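Local coordinates for protein cellulosomal scaffoldin (Bacteroides cellulosolvens, PDB 2XBT) that probably binds cellulose through this family 3b carbohydrate-binding module, one domain of a large secreted scaffoldin that belongs to the bacterial cellulosome, at residues D9-L13 and L154-T158; K31-T35 and L98-G102. The contacts are given in a common frame with arbitrary orientation. Residues are numbered along the deposited sequence.

Interaction 1. Residues D9-L13 and L154-T158; sequences DLKLL and LVYGT
In the beta-sandwich of this CBM3 module, edge strands of two different sheets meet here: 10-13, paired on its other side with strand 22-34, and 154-156, paired with strand 147-150. Strand 10-13 is extended throughout, whereas 154-156 is interrupted at Val155 (phi/psi -116/-16); their short axes approach to 6.7 Å at 56°. In register, Leu10 CA lies 6.9 Å from Val155 CA and Lys11 CA 6.6 Å from Tyr156 CA. A classic beta bulge, with Val155 and Tyr156 both facing Val148, lets both side chains start toward strand 10-13. The apolar contacts come from alternate residues of that strand: Leu10 (m, t) places CD1 3.9 Å from Val155 CG2, and Leu12 (t, p) sets its CB over one face of the Tyr156 ring (chi1 t, chi2 97°), 3.8 Å from the centroid, a CH-pi contact. Two waters fill the gap, where direct sheet pairing is absent: water 1 bridges the backbones, donating to Leu10 O (2.7 Å) and Val155 O (2.9 Å), and water 2 donates to Leu12 O (2.7 Å) and is hydrogen-bonded to Tyr156 OH at 3.0 Å.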
loop_
_atom_site.group_PDB
_atom_site.type_symbol
_atom_site.label_atom_id
_atom_site.label_comp_id
_atom_site.label_asym_id
_atom_site.label_seq_id
_atom_site.Cartn_x
_atom_site.Cartn_y
_atom_site.Cartn_z
ATOM N N ASP A 9 8.948 13.658 -4.960
ATOM C CA ASP A 9 9.918 13.356 -3.922
ATOM C C ASP A 9 9.322 12.308 -2.968
ATOM O O ASP A 9 9.692 12.232 -1.794
ATOM C CB ASP A 9 10.298 14.638 -3.168
ATOM C CG ASP A 9 11.004 15.667 -4.062
ATOM O OD1 ASP A 9 11.730 15.255 -4.995
ATOM O OD2 ASP A 9 10.839 16.889 -3.821
ATOM N N LEU A 10 8.389 11.516 -3.480
ATOM C CA LEU A 10 7.681 10.522 -2.657
ATOM C C LEU A 10 8.372 9.163 -2.678
ATOM O O LEU A 10 8.820 8.695 -3.730
ATOM C CB LEU A 10 6.240 10.382 -3.127
ATOM C CG LEU A 10 5.325 11.591 -2.962
ATOM C CD1 LEU A 10 4.010 11.392 -3.684
ATOM C CD2 LEU A 10 5.093 11.878 -1.488
ATOM N N LYS A 11 8.463 8.533 -1.515
ATOM C CA LYS A 11 9.101 7.227 -1.396
ATOM C C LYS A 11 8.308 6.336 -0.450
ATOM O O LYS A 11 7.825 6.802 0.577
ATOM C CB LYS A 11 10.527 7.421 -0.891
ATOM C CG LYS A 11 11.244 6.183 -0.442
ATOM C CD LYS A 11 12.692 6.533 -0.090
ATOM C CE LYS A 11 13.377 5.418 0.679
ATOM N NZ LYS A 11 14.789 5.755 1.040
ATOM N N LEU A 12 8.164 5.055 -0.801
ATOM C CA LEU A 12 7.406 4.133 0.033
ATOM C C LEU A 12 8.326 3.130 0.696
ATOM O O LEU A 12 9.143 2.502 0.028
ATOM C CB LEU A 12 6.369 3.378 -0.803
ATOM C CG LEU A 12 5.376 2.488 -0.056
ATOM C CD1 LEU A 12 4.496 3.335 0.837
ATOM C CD2 LEU A 12 4.518 1.675 -1.023
ATOM N N LEU A 13 8.187 2.996 2.011
ATOM C CA LEU A 13 8.820 1.923 2.756
ATOM C C LEU A 13 7.730 0.917 3.105
ATOM O O LEU A 13 6.576 1.289 3.311
ATOM C CB LEU A 13 9.500 2.455 4.022
ATOM C CG LEU A 13 10.626 3.479 3.802
ATOM C CD1 LEU A 13 11.091 4.071 5.128
ATOM C CD2 LEU A 13 11.799 2.844 3.066
ATOM N N LEU A 154 1.355 7.528 -11.561
ATOM C CA LEU A 154 2.343 6.697 -10.870
ATOM C C LEU A 154 3.549 7.472 -10.360
ATOM O O LEU A 154 4.283 8.086 -11.134
ATOM C CB LEU A 154 2.814 5.580 -11.803
ATOM C CG LEU A 154 3.786 4.554 -11.228
ATOM C CD1 LEU A 154 3.160 3.832 -10.035
ATOM C CD2 LEU A 154 4.192 3.559 -12.311
ATOM N N VAL A 155 3.780 7.419 -9.055
ATOM C CA VAL A 155 4.933 8.085 -8.458
ATOM C C VAL A 155 5.928 7.113 -7.828
ATOM O O VAL A 155 7.073 7.483 -7.551
ATOM C CB VAL A 155 4.513 9.148 -7.392
ATOM C CG1 VAL A 155 3.776 10.325 -8.040
ATOM C CG2 VAL A 155 3.650 8.500 -6.311
ATOM N N TYR A 156 5.511 5.867 -7.593
ATOM C CA TYR A 156 6.416 4.900 -6.963
ATOM C C TYR A 156 5.971 3.479 -7.269
ATOM O O TYR A 156 4.773 3.193 -7.303
ATOM C CB TYR A 156 6.493 5.085 -5.442
ATOM C CG TYR A 156 7.368 4.042 -4.756
ATOM C CD1 TYR A 156 8.681 4.326 -4.436
ATOM C CD2 TYR A 156 6.873 2.779 -4.432
ATOM C CE1 TYR A 156 9.497 3.393 -3.820
ATOM C CE2 TYR A 156 7.685 1.825 -3.824
ATOM C CZ TYR A 156 9.002 2.141 -3.523
ATOM O OH TYR A 156 9.834 1.228 -2.905
ATOM N N GLY A 157 6.940 2.603 -7.496
ATOM C CA GLY A 157 6.654 1.184 -7.603
ATOM C C GLY A 157 6.384 0.749 -9.024
ATOM O O GLY A 157 6.333 1.569 -9.937
ATOM N N THR A 158 6.186 -0.557 -9.189
ATOM C CA THR A 158 6.018 -1.191 -10.489
ATOM C C THR A 158 4.751 -2.023 -10.531
ATOM O O THR A 158 4.736 -3.147 -10.032
ATOM C CB THR A 158 7.193 -2.159 -10.756
ATOM O OG1 THR A 158 8.431 -1.473 -10.550
ATOM C CG2 THR A 158 7.129 -2.733 -12.178
HETATM O O HOH W 1 9.450 7.201 -5.889
HETATM O O HOH W 2 8.054 0.128 -0.787
#

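Interaction 2. Residues K31-T35 and L98-G102; sequences KLQNT and LGAAG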
loop_
_atom_site.group_PDB
_atom_site.type_symbol
_atom_site.label_atom_id
_atom_site.label_comp_id
_atom_site.label_asym_id
_atom_site.label_seq_id
_atom_site.Cartn_x
_atom_site.Cartn_y
_atom_site.Cartn_z
ATOM N N LYS A 31 5.175 3.234 5.155
ATOM C CA LYS A 31 5.525 4.604 5.462
ATOM C C LYS A 31 5.742 5.298 4.152
ATOM O O LYS A 31 6.634 4.929 3.389
ATOM C CB LYS A 31 6.843 4.677 6.227
ATOM C CG LYS A 31 6.729 4.690 7.716
ATOM C CD LYS A 31 8.023 5.248 8.313
ATOM C CE LYS A 31 8.101 5.048 9.817
ATOM N NZ LYS A 31 9.376 5.619 10.366
ATOM N N LEU A 32 4.939 6.311 3.887
ATOM C CA LEU A 32 5.120 7.107 2.697
ATOM C C LEU A 32 5.857 8.369 3.117
ATOM O O LEU A 32 5.377 9.101 3.981
ATOM C CB LEU A 32 3.765 7.409 2.058
ATOM C CG LEU A 32 3.730 8.346 0.841
ATOM C CD1 LEU A 32 4.574 7.838 -0.330
ATOM C CD2 LEU A 32 2.283 8.577 0.405
ATOM N N GLN A 33 7.026 8.604 2.522
ATOM C CA GLN A 33 7.864 9.746 2.892
ATOM C C GLN A 33 7.936 10.787 1.784
ATOM O O GLN A 33 7.883 10.464 0.598
ATOM C CB GLN A 33 9.289 9.289 3.212
ATOM C CG GLN A 33 9.429 8.487 4.475
ATOM C CD GLN A 33 10.860 8.015 4.709
ATOM O OE1 GLN A 33 11.615 7.792 3.760
ATOM N NE2 GLN A 33 11.233 7.855 5.973
ATOM N N ASN A 34 8.069 12.046 2.177
ATOM C CA ASN A 34 8.346 13.108 1.225
ATOM C C ASN A 34 9.771 13.554 1.516
ATOM O O ASN A 34 10.063 14.004 2.614
ATOM C CB ASN A 34 7.339 14.245 1.407
ATOM C CG ASN A 34 7.701 15.499 0.618
ATOM O OD1 ASN A 34 8.491 15.456 -0.314
ATOM N ND2 ASN A 34 7.110 16.621 0.999
ATOM N N THR A 35 10.664 13.390 0.547
ATOM C CA THR A 35 12.078 13.673 0.760
ATOM C C THR A 35 12.473 15.082 0.320
ATOM O O THR A 35 13.630 15.491 0.485
ATOM C CB THR A 35 12.943 12.736 -0.073
ATOM O OG1 THR A 35 12.647 12.963 -1.459
ATOM C CG2 THR A 35 12.662 11.290 0.287
ATOM N N LEU A 98 1.183 15.835 3.607
ATOM C CA LEU A 98 2.585 15.522 3.773
ATOM C C LEU A 98 3.360 16.815 3.605
ATOM O O LEU A 98 3.386 17.382 2.511
ATOM C CB LEU A 98 3.046 14.524 2.719
ATOM C CG LEU A 98 2.960 13.058 3.081
ATOM C CD1 LEU A 98 3.875 12.279 2.139
ATOM C CD2 LEU A 98 3.351 12.829 4.544
ATOM N N GLY A 99 3.957 17.286 4.689
ATOM C CA GLY A 99 4.706 18.528 4.670
ATOM C C GLY A 99 6.080 18.365 4.057
ATOM O O GLY A 99 6.504 17.254 3.724
ATOM N N ALA A 100 6.783 19.483 3.896
ATOM C CA ALA A 100 8.156 19.449 3.404
ATOM C C ALA A 100 9.078 18.755 4.395
ATOM O O ALA A 100 8.943 18.915 5.603
ATOM C CB ALA A 100 8.649 20.851 3.161
ATOM N N ALA A 101 10.040 18.008 3.865
ATOM C CA ALA A 101 11.068 17.389 4.688
ATOM C C ALA A 101 11.756 18.457 5.541
ATOM O O ALA A 101 12.154 19.509 5.035
ATOM C CB ALA A 101 12.087 16.666 3.796
ATOM N N GLY A 102 11.854 18.192 6.840
ATOM C CA GLY A 102 12.516 19.088 7.767
ATOM C C GLY A 102 11.632 20.176 8.356
ATOM O O GLY A 102 12.077 20.929 9.216
#
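A strand end meets a loop at one end of the sandwich: 31-35 finishes strand 22-34, while 98-102 leads from the short strand 97-98 toward strand 110-119. The contact is mixed, with an apolar patch and one side-chain-to-backbone hydrogen bond. Leu98 supplies the apolar part, its CD1 lying 4.1 Å from Leu32 CG and 4.0 Å from Asn34 CB; Leu10 packs against both leucines. Beyond Leu98 the loop curves along the strand end. Asn34, whose CA-to-CB bond points toward the loop, donates from ND2 to Gly99 O at 2.9 Å, and Ala101 brings CB to 3.5 Å from Asn34 O where the contact opens to solvent. The same amide serves the turn that follows, ND2 also bonding to Ser38 O and OD1 accepting from Gly36 N. Because the link uses a side chain, the loop need not run as a paired strand, and the backbone of Asn34 remains available for pairing with Ser109. One buried carboxamide thus satisfies polar groups of both the turn and the loop.

In the fold
From the N terminus the chain enters strand 10-15 and returns in strand 22-34, its antiparallel neighbour, so the first segments of the two interactions lie side by side; Lys11 O to Gln33 N and Asp9 O to Thr35 N, both 2.8 Å, are probable hydrogen bonds between them. Interaction 2 then closes the excursion of the 62 residues between Thr35 and Leu98, with strands of both sandwich sheets. Interaction 1 spans almost the whole module, the 140 residues between Leu13 and Leu154, and encloses interaction 2 without crossing it. Their centres are about 12 Å apart. Together they tie the strand pair near the N terminus to the final strand of the other sheet and to the loop after strand 97-98.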